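Local coordinates for uncharacterized protein (Leptospirillum rubarum, PDB 3OMD), which is of unknown function but belongs to the DUF5069 family and folds mainly into helices, at residues S86-S89 and K93-E96. Sequence-based numbering, arbitrary orientation.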
# COMPACT_ATOMS: atom_id res chain seq x y z
N SER A 86 13.32 11.59 2.12
CA SER A 86 12.26 12.27 1.36
C SER A 86 11.83 13.58 2.01
O SER A 86 10.97 13.63 2.89
CB SER A 86 11.04 11.36 1.24
OG SER A 86 10.01 12.04 0.52
N PRO A 87 12.43 14.70 1.56
CA PRO A 87 11.96 15.99 2.03
C PRO A 87 10.45 16.17 1.79
O PRO A 87 9.75 16.74 2.63
CB PRO A 87 12.75 16.95 1.15
CG PRO A 87 14.04 16.25 0.98
CD PRO A 87 13.65 14.82 0.74
N ARG A 88 9.93 15.65 0.68
CA ARG A 88 8.49 15.86 0.37
C ARG A 88 7.63 15.21 1.46
O ARG A 88 6.57 15.75 1.83
CB ARG A 88 8.15 15.34 -1.03
CG ARG A 88 6.79 15.82 -1.53
CD ARG A 88 6.56 15.31 -2.93
NE ARG A 88 5.43 15.95 -3.60
CZ ARG A 88 4.96 15.57 -4.78
NH1 ARG A 88 3.97 16.27 -5.32
NH2 ARG A 88 5.47 14.48 -5.40
N SER A 89 8.11 14.08 1.99
CA SER A 89 7.32 13.37 3.03
C SER A 89 7.25 14.14 4.36
O SER A 89 6.43 13.81 5.23
CB SER A 89 7.92 11.98 3.31
OG SER A 89 9.14 12.07 4.07
N LYS A 93 1.17 19.05 3.88
CA LYS A 93 0.27 19.31 2.74
C LYS A 93 0.59 18.44 1.53
O LYS A 93 -0.30 18.06 0.75
CB LYS A 93 0.31 20.78 2.35
CG LYS A 93 -0.31 21.66 3.42
CD LYS A 93 -0.35 23.11 2.97
CE LYS A 93 -1.29 23.94 3.87
NZ LYS A 93 -0.76 24.09 5.26
N GLU A 94 1.87 18.12 1.36
CA GLU A 94 2.22 17.19 0.29
C GLU A 94 1.75 15.78 0.58
O GLU A 94 1.26 15.08 -0.33
CB GLU A 94 3.73 17.18 0.03
CG GLU A 94 4.26 18.50 -0.57
CD GLU A 94 3.52 18.83 -1.85
OE1 GLU A 94 3.60 18.02 -2.81
OE2 GLU A 94 2.88 19.89 -1.92
N VAL A 95 1.89 15.33 1.83
CA VAL A 95 1.36 14.01 2.20
C VAL A 95 -0.16 13.97 1.97
O VAL A 95 -0.70 12.98 1.45
CB VAL A 95 1.76 13.70 3.65
CG1 VAL A 95 1.08 12.45 4.12
CG2 VAL A 95 3.29 13.50 3.77
N GLU A 96 -0.85 15.05 2.36
CA GLU A 96 -2.30 15.13 2.17
C GLU A 96 -2.63 15.11 0.68
O GLU A 96 -3.58 14.46 0.26
CB GLU A 96 -2.83 16.39 2.90
CG GLU A 96 -3.05 16.15 4.40
CD GLU A 96 -2.75 17.33 5.36
OE1 GLU A 96 -3.22 18.45 5.14
OE2 GLU A 96 -2.08 17.10 6.40
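R88 and E94 form a side-on salt bridge in which two guanidinium nitrogens converge on a single carboxylate oxygen. NE of R88 donates to OE1 of E94 at 2.9 Å, reaching it on its anti side. NH1 of R88 meets the same OE1 at 3.1 Å, nearly along its C-O direction, in a more bent bond (140°). Guanidinium and carboxylate lie nearly coplanar, 12° apart. The arginine chain runs extended from CG to NE, whereas E94 bends at chi2 (-56°), and OE1 lies at the guanidinium edge. The third nitrogen, NH2, bonds to the carbonyl of F57, whose ring also makes a cation-pi contact with R88.

Van der Waals contacts accompany the ion pair: CG of R88 rests 3.7 Å from CB of E94, and methyl CG2 of V95 packs 3.5 Å from the carbonyl O of S89. V95 and S89 also touch F58 of helix 50-58.

Within 86-89, OG of S86 accepts from the backbone N of S89 (3.2 Å), an ST motif. OG of S89 donates to the carbonyl O of S86 (2.7 Å), so two bonds link the ends of this turn. The salt bridge ties it to the first turn of helix 92-104, within the short connection between consecutive helices 75-85 and 92-104.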